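Local coordinates for putative ATP-grasp superfamily protein (Archaeoglobus fulgidus, PDB 3DF7) that is of unknown function but, as a member of the ATP-grasp superfamily, probably binds ATP and a metal ion, at residues K3-E8 against T42-P47; K65-S70 against K93-L98; F82-L87 against R103-T108. All blocks are in the same frame, centred on the assembly; numbering follows the deposited sequence.

Interaction 1 (K3-E8 against T42-P47); sequences KLFLFE and TGFVRP
F5 and T42 form the parallel beta bridge between strand 3-8 and strand 40-42, an outermost strand of the four-stranded parallel sheet near the N-terminus; helix 18-35 lies between the two in sequence, as in a beta-alpha-beta crossover. Two backbone bonds bracket F5. T42 N donates to L4 O at 2.8 Å and almost straight, with 173° at the hydrogen, while L6 N donates to T42 O at 3.2 Å. Past T42 the chain moves off the strand and a water takes over the pairing. It gives a proton to L6 O at 2.7 Å and accepts one from F44 N at 3.0 Å, sitting over the centre of one face of the F44 ring.

The T42 side chain is divided between two tasks. Its methyl, CG2, packs 3.8 Å from K3 CB, where the two side chains cross at about a right angle. Its OG1 stands between the backbone N and the carbonyl carbon (chi1 62°), close by the CA of F5, and is hydrogen-bonded to S70 OG. G43, bare at CA, lies at the edge of the F5 ring, and its positive phi of 144° suits a residue that has no CB. F44 then brings CE2 and CZ back toward strand 3-8: CE2 touches F5 CE1 at 3.8 Å, and CZ touches F7 CD1 at 3.9 Å. Both strand rings present their edges to F44, and M63 of helix 63-67 touches F5 and F44.

Direct peptide bonding at T42 thus gives way to a water bridge at F44, which supplies partners for L6 O and F44 N where the strand has parted, while the edges of F5 and F7 meet the F44 ring obliquely on the apolar side of the same buried contact.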
loop_
_atom_site.group_PDB
_atom_site.type_symbol
_atom_site.label_atom_id
_atom_site.label_comp_id
_atom_site.label_asym_id
_atom_site.label_seq_id
_atom_site.Cartn_x
_atom_site.Cartn_y
_atom_site.Cartn_z
ATOM N N LYS A 3 -23.421 -0.195 -2.061
ATOM C CA LYS A 3 -22.825 -0.381 -0.746
ATOM C C LYS A 3 -21.391 -0.889 -0.854
ATOM O O LYS A 3 -21.131 -1.908 -1.494
ATOM C CB LYS A 3 -23.651 -1.384 0.065
ATOM C CG LYS A 3 -25.119 -1.010 0.253
ATOM C CD LYS A 3 -25.287 0.271 1.046
ATOM C CE LYS A 3 -26.737 0.458 1.489
ATOM N NZ LYS A 3 -27.683 0.419 0.344
ATOM N N LEU A 4 -20.456 -0.176 -0.240
ATOM C CA LEU A 4 -19.060 -0.601 -0.269
ATOM C C LEU A 4 -18.617 -1.062 1.110
ATOM O O LEU A 4 -18.642 -0.283 2.073
ATOM C CB LEU A 4 -18.143 0.539 -0.726
ATOM C CG LEU A 4 -16.642 0.222 -0.585
ATOM C CD1 LEU A 4 -16.256 -0.914 -1.524
ATOM C CD2 LEU A 4 -15.819 1.470 -0.898
ATOM N N PHE A 5 -18.236 -2.332 1.216
ATOM C CA PHE A 5 -17.740 -2.844 2.483
ATOM C C PHE A 5 -16.275 -2.428 2.524
ATOM O O PHE A 5 -15.469 -2.901 1.718
ATOM C CB PHE A 5 -17.839 -4.373 2.553
ATOM C CG PHE A 5 -17.133 -4.969 3.740
ATOM C CD1 PHE A 5 -17.498 -4.608 5.037
ATOM C CD2 PHE A 5 -16.089 -5.873 3.566
ATOM C CE1 PHE A 5 -16.831 -5.137 6.145
ATOM C CE2 PHE A 5 -15.415 -6.408 4.667
ATOM C CZ PHE A 5 -15.791 -6.038 5.958
ATOM N N LEU A 6 -15.948 -1.522 3.442
ATOM C CA LEU A 6 -14.585 -1.024 3.600
ATOM C C LEU A 6 -13.985 -1.614 4.872
ATOM O O LEU A 6 -14.560 -1.489 5.956
ATOM C CB LEU A 6 -14.585 0.506 3.696
ATOM C CG LEU A 6 -13.207 1.163 3.834
ATOM C CD1 LEU A 6 -12.423 0.899 2.570
ATOM C CD2 LEU A 6 -13.341 2.666 4.084
ATOM N N PHE A 7 -12.822 -2.244 4.737
ATOM C CA PHE A 7 -12.159 -2.877 5.871
ATOM C C PHE A 7 -10.636 -2.713 5.842
ATOM O O PHE A 7 -9.997 -2.972 4.825
ATOM C CB PHE A 7 -12.503 -4.373 5.872
ATOM C CG PHE A 7 -11.767 -5.178 6.914
ATOM C CD1 PHE A 7 -12.361 -5.472 8.141
ATOM C CD2 PHE A 7 -10.478 -5.650 6.663
ATOM C CE1 PHE A 7 -11.680 -6.226 9.097
ATOM C CE2 PHE A 7 -9.787 -6.401 7.611
ATOM C CZ PHE A 7 -10.390 -6.691 8.834
ATOM N N GLU A 8 -10.065 -2.277 6.963
ATOM C CA GLU A 8 -8.610 -2.145 7.084
ATOM C C GLU A 8 -8.258 -2.907 8.363
ATOM O O GLU A 8 -8.892 -2.715 9.405
ATOM C CB GLU A 8 -8.188 -0.677 7.174
ATOM C CG GLU A 8 -6.676 -0.469 7.136
ATOM C CD GLU A 8 -6.020 -0.739 8.473
ATOM O OE1 GLU A 8 -6.561 -0.257 9.491
ATOM O OE2 GLU A 8 -4.967 -1.416 8.513
ATOM N N THR A 42 -20.287 0.559 4.231
ATOM C CA THR A 42 -20.802 -0.408 5.187
ATOM C C THR A 42 -19.556 -0.974 5.845
ATOM O O THR A 42 -18.470 -0.925 5.263
ATOM C CB THR A 42 -21.567 -1.557 4.505
ATOM O OG1 THR A 42 -20.676 -2.280 3.652
ATOM C CG2 THR A 42 -22.726 -1.013 3.682
ATOM N N GLY A 43 -19.697 -1.497 7.055
ATOM C CA GLY A 43 -18.542 -2.042 7.740
ATOM C C GLY A 43 -18.589 -1.779 9.227
ATOM O O GLY A 43 -19.615 -1.345 9.754
ATOM N N PHE A 44 -17.466 -2.014 9.897
ATOM C CA PHE A 44 -17.379 -1.851 11.341
ATOM C C PHE A 44 -15.955 -1.497 11.748
ATOM O O PHE A 44 -15.024 -1.621 10.956
ATOM C CB PHE A 44 -17.774 -3.172 11.998
ATOM C CG PHE A 44 -16.999 -4.351 11.468
ATOM C CD1 PHE A 44 -15.743 -4.664 11.980
ATOM C CD2 PHE A 44 -17.483 -5.089 10.389
ATOM C CE1 PHE A 44 -14.978 -5.687 11.422
ATOM C CE2 PHE A 44 -16.724 -6.116 9.821
ATOM C CZ PHE A 44 -15.467 -6.415 10.339
ATOM N N VAL A 45 -15.789 -1.056 12.988
ATOM C CA VAL A 45 -14.468 -0.716 13.490
ATOM C C VAL A 45 -14.257 -1.341 14.861
ATOM O O VAL A 45 -15.209 -1.774 15.509
ATOM C CB VAL A 45 -14.273 0.815 13.601
ATOM C CG1 VAL A 45 -14.447 1.449 12.236
ATOM C CG2 VAL A 45 -15.260 1.412 14.603
ATOM N N ARG A 46 -13.001 -1.408 15.289
ATOM C CA ARG A 46 -12.678 -1.958 16.599
ATOM C C ARG A 46 -13.166 -0.956 17.645
ATOM O O ARG A 46 -13.344 0.224 17.349
ATOM C CB ARG A 46 -11.164 -2.155 16.743
ATOM C CG ARG A 46 -10.591 -3.295 15.911
ATOM C CD ARG A 46 -9.070 -3.303 15.973
ATOM N NE ARG A 46 -8.565 -3.275 17.344
ATOM C CZ ARG A 46 -8.636 -4.294 18.194
ATOM N NH1 ARG A 46 -9.190 -5.440 17.823
ATOM N NH2 ARG A 46 -8.151 -4.163 19.422
ATOM N N PRO A 47 -13.380 -1.412 18.885
ATOM C CA PRO A 47 -13.850 -0.520 19.950
ATOM C C PRO A 47 -13.010 0.743 20.144
ATOM O O PRO A 47 -13.555 1.832 20.308
ATOM C CB PRO A 47 -13.827 -1.419 21.183
ATOM C CG PRO A 47 -14.150 -2.762 20.612
ATOM C CD PRO A 47 -13.299 -2.803 19.366
HETATM O O HOH W 1 -15.147 -2.868 8.211
#

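Interaction 2 (K65-S70 against K93-L98); sequences KYLEKS and KYCENL
Y66 O is gripped by two donors that come from opposite faces of its carbonyl plane: S70 OG at 2.8 Å and K69 N at 3.1 Å. S70, the residue that goes on to meet C95, has OG anti to its carbonyl carbon and beside its backbone N (chi1 -63°), where the hydroxyl can turn back to the last turn of helix 63-67. L67 to S70 make a type I turn, with S70 N bonded to L67 O at 3.2 Å, and this fixes the bend that faces Y94 and C95.

Across the contact, touching is by van der Waals forces. L67 drops CB over one face of the Y94 ring, off centre toward CG, which lies 3.6 Å from that CB; the approach is 24° from the ring normal and counts as a CH-pi contact. L67 CD1 stands on the same side but beyond the rim, 3.8 Å from Y94 CD1. E68 runs beside the tyrosine, pointing the same way, and its CG comes within 3.5 Å of Y94 CE2; the carboxylate and ring planes are 66° apart. Nearer the sheet, C95 packs on S70 at the end of the turn: its CB lies 3.5 Å from S70 O, and its SG is 4.0 Å from S70 CB.

L67 and C95 both also rest on F73 of strand 72-76, and L67 touches A91 of helix 83-92 as well. A helix end and turn leading into an inner strand, packed against the loop that feeds the neighbouring edge strand, is the layering of a parallel alpha/beta sheet: here residues 65-70 precede strand 72-76, and residues 93-95 join helix 83-92 to strand 96-97.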
loop_
_atom_site.group_PDB
_atom_site.type_symbol
_atom_site.label_atom_id
_atom_site.label_comp_id
_atom_site.label_asym_id
_atom_site.label_seq_id
_atom_site.Cartn_x
_atom_site.Cartn_y
_atom_site.Cartn_z
ATOM N N LYS A 65 -21.389 -11.224 7.548
ATOM C CA LYS A 65 -22.684 -10.554 7.624
ATOM C C LYS A 65 -22.708 -9.222 6.878
ATOM O O LYS A 65 -23.744 -8.816 6.345
ATOM C CB LYS A 65 -23.066 -10.330 9.089
ATOM C CG LYS A 65 -23.130 -11.615 9.903
ATOM C CD LYS A 65 -24.229 -12.536 9.393
ATOM C CE LYS A 65 -24.088 -13.940 9.954
ATOM N NZ LYS A 65 -22.871 -14.624 9.419
ATOM N N TYR A 66 -21.566 -8.543 6.849
ATOM C CA TYR A 66 -21.461 -7.264 6.160
ATOM C C TYR A 66 -21.253 -7.490 4.667
ATOM O O TYR A 66 -21.830 -6.787 3.838
ATOM C CB TYR A 66 -20.310 -6.442 6.746
ATOM C CG TYR A 66 -20.540 -6.049 8.187
ATOM C CD1 TYR A 66 -20.354 -6.967 9.221
ATOM C CD2 TYR A 66 -20.984 -4.769 8.514
ATOM C CE1 TYR A 66 -20.605 -6.616 10.549
ATOM C CE2 TYR A 66 -21.242 -4.411 9.837
ATOM C CZ TYR A 66 -21.049 -5.337 10.847
ATOM O OH TYR A 66 -21.294 -4.981 12.149
ATOM N N LEU A 67 -20.434 -8.482 4.328
ATOM C CA LEU A 67 -20.174 -8.807 2.929
ATOM C C LEU A 67 -21.451 -9.238 2.213
ATOM O O LEU A 67 -21.645 -8.935 1.036
ATOM C CB LEU A 67 -19.134 -9.927 2.834
ATOM C CG LEU A 67 -17.682 -9.521 3.085
ATOM C CD1 LEU A 67 -16.811 -10.757 3.274
ATOM C CD2 LEU A 67 -17.197 -8.684 1.911
ATOM N N GLU A 68 -22.319 -9.943 2.933
ATOM C CA GLU A 68 -23.579 -10.432 2.374
ATOM C C GLU A 68 -24.526 -9.300 1.981
ATOM O O GLU A 68 -25.438 -9.496 1.176
ATOM C CB GLU A 68 -24.289 -11.345 3.382
ATOM C CG GLU A 68 -23.465 -12.535 3.851
ATOM C CD GLU A 68 -24.185 -13.378 4.890
ATOM O OE1 GLU A 68 -24.720 -12.806 5.863
ATOM O OE2 GLU A 68 -24.208 -14.619 4.741
ATOM N N LYS A 69 -24.312 -8.118 2.548
ATOM C CA LYS A 69 -25.166 -6.969 2.262
ATOM C C LYS A 69 -24.462 -5.871 1.463
ATOM O O LYS A 69 -24.980 -4.762 1.331
ATOM C CB LYS A 69 -25.687 -6.381 3.574
ATOM C CG LYS A 69 -26.470 -7.367 4.443
ATOM C CD LYS A 69 -27.809 -7.726 3.815
ATOM C CE LYS A 69 -28.595 -8.700 4.687
ATOM N NZ LYS A 69 -27.919 -10.030 4.808
ATOM N N SER A 70 -23.290 -6.183 0.923
ATOM C CA SER A 70 -22.523 -5.204 0.158
ATOM C C SER A 70 -22.520 -5.465 -1.345
ATOM O O SER A 70 -22.720 -6.595 -1.783
ATOM C CB SER A 70 -21.082 -5.170 0.672
ATOM O OG SER A 70 -21.046 -4.744 2.024
ATOM N N LYS A 93 -15.935 -14.155 -2.695
ATOM C CA LYS A 93 -17.091 -15.038 -2.771
ATOM C C LYS A 93 -18.414 -14.288 -2.624
ATOM O O LYS A 93 -19.476 -14.855 -2.880
ATOM C CB LYS A 93 -16.980 -16.112 -1.681
ATOM C CG LYS A 93 -18.084 -17.170 -1.677
ATOM C CD LYS A 93 -17.977 -18.148 -2.854
ATOM C CE LYS A 93 -18.533 -17.562 -4.145
ATOM N NZ LYS A 93 -18.421 -18.525 -5.278
ATOM N N TYR A 94 -18.355 -13.013 -2.236
ATOM C CA TYR A 94 -19.573 -12.231 -2.026
ATOM C C TYR A 94 -19.937 -11.140 -3.022
ATOM O O TYR A 94 -21.050 -11.131 -3.547
ATOM C CB TYR A 94 -19.564 -11.611 -0.629
ATOM C CG TYR A 94 -19.565 -12.628 0.478
ATOM C CD1 TYR A 94 -18.381 -13.230 0.894
ATOM C CD2 TYR A 94 -20.755 -13.023 1.088
ATOM C CE1 TYR A 94 -18.380 -14.203 1.888
ATOM C CE2 TYR A 94 -20.766 -14.000 2.081
ATOM C CZ TYR A 94 -19.575 -14.584 2.473
ATOM O OH TYR A 94 -19.575 -15.561 3.440
ATOM N N CYS A 95 -19.023 -10.207 -3.271
ATOM C CA CYS A 95 -19.324 -9.112 -4.188
ATOM C C CYS A 95 -18.128 -8.599 -4.979
ATOM O O CYS A 95 -17.024 -9.132 -4.871
ATOM C CB CYS A 95 -19.960 -7.962 -3.408
ATOM S SG CYS A 95 -19.049 -7.518 -1.914
ATOM N N GLU A 96 -18.362 -7.559 -5.776
ATOM C CA GLU A 96 -17.315 -6.980 -6.608
ATOM C C GLU A 96 -16.127 -6.535 -5.769
ATOM O O GLU A 96 -16.289 -6.021 -4.665
ATOM C CB GLU A 96 -17.842 -5.779 -7.403
ATOM C CG GLU A 96 -16.870 -5.310 -8.482
ATOM C CD GLU A 96 -17.208 -3.942 -9.051
ATOM O OE1 GLU A 96 -18.385 -3.705 -9.400
ATOM O OE2 GLU A 96 -16.287 -3.105 -9.158
ATOM N N ASN A 97 -14.935 -6.730 -6.318
ATOM C CA ASN A 97 -13.690 -6.370 -5.646
ATOM C C ASN A 97 -13.115 -5.102 -6.279
ATOM O O ASN A 97 -12.833 -5.081 -7.477
ATOM C CB ASN A 97 -12.694 -7.522 -5.799
ATOM C CG ASN A 97 -11.428 -7.324 -4.990
ATOM O OD1 ASN A 97 -11.214 -6.275 -4.376
ATOM N ND2 ASN A 97 -10.574 -8.342 -4.987
ATOM N N LEU A 98 -12.952 -4.048 -5.482
ATOM C CA LEU A 98 -12.387 -2.800 -5.994
ATOM C C LEU A 98 -10.866 -2.885 -5.965
ATOM O O LEU A 98 -10.175 -2.004 -6.479
ATOM C CB LEU A 98 -12.849 -1.596 -5.158
ATOM C CG LEU A 98 -14.348 -1.281 -5.149
ATOM C CD1 LEU A 98 -14.565 0.088 -4.524
ATOM C CD2 LEU A 98 -14.903 -1.302 -6.570
#

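Interaction 3 (F82-L87 against R103-T108)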
loop_
_atom_site.group_PDB
_atom_site.type_symbol
_atom_site.label_atom_id
_atom_site.label_comp_id
_atom_site.label_asym_id
_atom_site.label_seq_id
_atom_site.Cartn_x
_atom_site.Cartn_y
_atom_site.Cartn_z
ATOM N N PHE A 82 0.172 -14.119 4.525
ATOM C CA PHE A 82 -0.947 -14.262 3.601
ATOM C C PHE A 82 -2.283 -13.764 4.147
ATOM O O PHE A 82 -3.340 -14.257 3.763
ATOM C CB PHE A 82 -1.061 -15.725 3.167
ATOM C CG PHE A 82 0.101 -16.193 2.339
ATOM C CD1 PHE A 82 0.246 -15.765 1.025
ATOM C CD2 PHE A 82 1.083 -17.009 2.891
ATOM C CE1 PHE A 82 1.361 -16.139 0.269
ATOM C CE2 PHE A 82 2.201 -17.387 2.144
ATOM C CZ PHE A 82 2.337 -16.948 0.829
ATOM N N LEU A 83 -2.228 -12.774 5.033
ATOM C CA LEU A 83 -3.437 -12.203 5.617
ATOM C C LEU A 83 -4.269 -11.489 4.555
ATOM O O LEU A 83 -5.464 -11.751 4.417
ATOM C CB LEU A 83 -3.066 -11.226 6.733
ATOM C CG LEU A 83 -4.205 -10.455 7.400
ATOM C CD1 LEU A 83 -5.197 -11.430 8.036
ATOM C CD2 LEU A 83 -3.625 -9.519 8.452
ATOM N N LEU A 84 -3.644 -10.579 3.809
ATOM C CA LEU A 84 -4.353 -9.854 2.765
ATOM C C LEU A 84 -4.955 -10.861 1.790
ATOM O O LEU A 84 -6.096 -10.720 1.352
ATOM C CB LEU A 84 -3.400 -8.913 2.018
ATOM C CG LEU A 84 -4.024 -8.166 0.831
ATOM C CD1 LEU A 84 -5.136 -7.248 1.328
ATOM C CD2 LEU A 84 -2.960 -7.357 0.098
ATOM N N TYR A 85 -4.176 -11.884 1.463
ATOM C CA TYR A 85 -4.622 -12.930 0.553
ATOM C C TYR A 85 -5.889 -13.635 1.044
ATOM O O TYR A 85 -6.897 -13.688 0.329
ATOM C CB TYR A 85 -3.508 -13.966 0.364
ATOM C CG TYR A 85 -3.969 -15.227 -0.334
ATOM C CD1 TYR A 85 -4.193 -15.246 -1.710
ATOM C CD2 TYR A 85 -4.224 -16.390 0.392
ATOM C CE1 TYR A 85 -4.666 -16.394 -2.348
ATOM C CE2 TYR A 85 -4.698 -17.540 -0.233
ATOM C CZ TYR A 85 -4.916 -17.534 -1.601
ATOM O OH TYR A 85 -5.392 -18.667 -2.221
ATOM N N THR A 86 -5.847 -14.165 2.264
ATOM C CA THR A 86 -6.996 -14.892 2.797
ATOM C C THR A 86 -8.243 -14.031 2.960
ATOM O O THR A 86 -9.352 -14.477 2.658
ATOM C CB THR A 86 -6.650 -15.577 4.143
ATOM O OG1 THR A 86 -6.354 -14.590 5.138
ATOM C CG2 THR A 86 -5.441 -16.477 3.965
ATOM N N LEU A 87 -8.066 -12.794 3.415
ATOM C CA LEU A 87 -9.202 -11.903 3.596
ATOM C C LEU A 87 -9.855 -11.594 2.256
ATOM O O LEU A 87 -11.083 -11.613 2.130
ATOM C CB LEU A 87 -8.759 -10.607 4.278
ATOM C CG LEU A 87 -8.322 -10.747 5.738
ATOM C CD1 LEU A 87 -7.729 -9.435 6.223
ATOM C CD2 LEU A 87 -9.513 -11.147 6.599
ATOM N N ARG A 103 -5.744 -14.228 -6.399
ATOM C CA ARG A 103 -4.770 -14.916 -7.243
ATOM C C ARG A 103 -3.508 -14.052 -7.391
ATOM O O ARG A 103 -2.387 -14.524 -7.204
ATOM C CB ARG A 103 -5.386 -15.186 -8.624
ATOM C CG ARG A 103 -4.493 -15.960 -9.581
ATOM C CD ARG A 103 -5.196 -16.265 -10.911
ATOM N NE ARG A 103 -5.066 -15.205 -11.917
ATOM C CZ ARG A 103 -5.745 -14.060 -11.920
ATOM N NH1 ARG A 103 -6.624 -13.790 -10.963
ATOM N NH2 ARG A 103 -5.553 -13.183 -12.899
ATOM N N ALA A 104 -3.706 -12.783 -7.729
ATOM C CA ALA A 104 -2.597 -11.849 -7.897
ATOM C C ALA A 104 -1.898 -11.563 -6.566
ATOM O O ALA A 104 -0.672 -11.468 -6.505
ATOM C CB ALA A 104 -3.108 -10.555 -8.506
ATOM N N ILE A 105 -2.686 -11.434 -5.502
ATOM C CA ILE A 105 -2.146 -11.152 -4.176
ATOM C C ILE A 105 -1.279 -12.296 -3.656
ATOM O O ILE A 105 -0.318 -12.068 -2.923
ATOM C CB ILE A 105 -3.300 -10.837 -3.180
ATOM C CG1 ILE A 105 -3.976 -9.523 -3.601
ATOM C CG2 ILE A 105 -2.769 -10.737 -1.746
ATOM C CD1 ILE A 105 -5.233 -9.162 -2.804
ATOM N N ALA A 106 -1.604 -13.525 -4.042
ATOM C CA ALA A 106 -0.815 -14.668 -3.601
ATOM C C ALA A 106 0.606 -14.556 -4.149
ATOM O O ALA A 106 1.563 -14.981 -3.504
ATOM C CB ALA A 106 -1.462 -15.970 -4.066
ATOM N N VAL A 107 0.739 -13.973 -5.335
ATOM C CA VAL A 107 2.051 -13.805 -5.958
ATOM C C VAL A 107 2.813 -12.619 -5.371
ATOM O O VAL A 107 3.983 -12.745 -5.006
ATOM C CB VAL A 107 1.936 -13.592 -7.485
ATOM C CG1 VAL A 107 3.309 -13.274 -8.073
ATOM C CG2 VAL A 107 1.366 -14.839 -8.143
ATOM N N THR A 108 2.149 -11.469 -5.275
ATOM C CA THR A 108 2.800 -10.273 -4.743
ATOM C C THR A 108 3.105 -10.364 -3.250
ATOM O O THR A 108 3.969 -9.644 -2.748
ATOM C CB THR A 108 1.948 -9.001 -4.995
ATOM O OG1 THR A 108 0.703 -9.099 -4.292
ATOM C CG2 THR A 108 1.677 -8.828 -6.482
#
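Y85 can be followed from its backbone outward from helix 83-92 toward helix 102-108. Its CB meets I105 CG2 at 3.9 Å. CG lies anti to the backbone N (chi1 168°), and from there the ring extends beside A106. The CD1-CE1 side of the Y85 ring meets A106 CB obliquely, 3.7 Å from each atom. At the tip, OH has a weak hydrogen bond to K89 NZ, one turn further along its own helix.

I105 answers from the other helix with both branches. CG2 presses on the backbone of Y85, 3.7 Å from its CA, and also lies 3.9 Å from L84 CG. The longer branch ends in CD1, which meets the same L84 CG at 4.0 Å; the two side chains cross at about a right angle. At the start of the first helix F82, in the N-cap position, turns a ring edge to the backbone of A106, its CE1 in plane with A106 O at 4.0 Å.

The two helical segments run antiparallel, 170° between their directions, with axes 8.8 Å apart. Helix 83-92 rests L84 and L87 on I75 of strand 72-76, while on helix 102-108 R103 touches E224 and T108 touches A247, so it stands between the parallel sheet's helix layer and the later part of the chain.

Interactions 1 and 2 belong to one patch of the parallel sheet: F5 packs against L67 and S70, and the T42 and S70 hydroxyls are probably hydrogen-bonded to each other. Interaction 1 is the buried one, built of backbone bonds, a bridging water and phenylalanine ring contacts. Interaction 2 is only partly buried; none of its polar bonds joins residues 65-70 to residues 93-98, and its cross-contact is apolar. Interaction 3, centred about 17 Å from interaction 2 and likewise partly buried, is plain helix-helix packing without strand pairing. It reaches interaction 1 where F7 meets L87, and strand 96-97 of interaction 2 falls between its two helices, so the segments alternate along the chain.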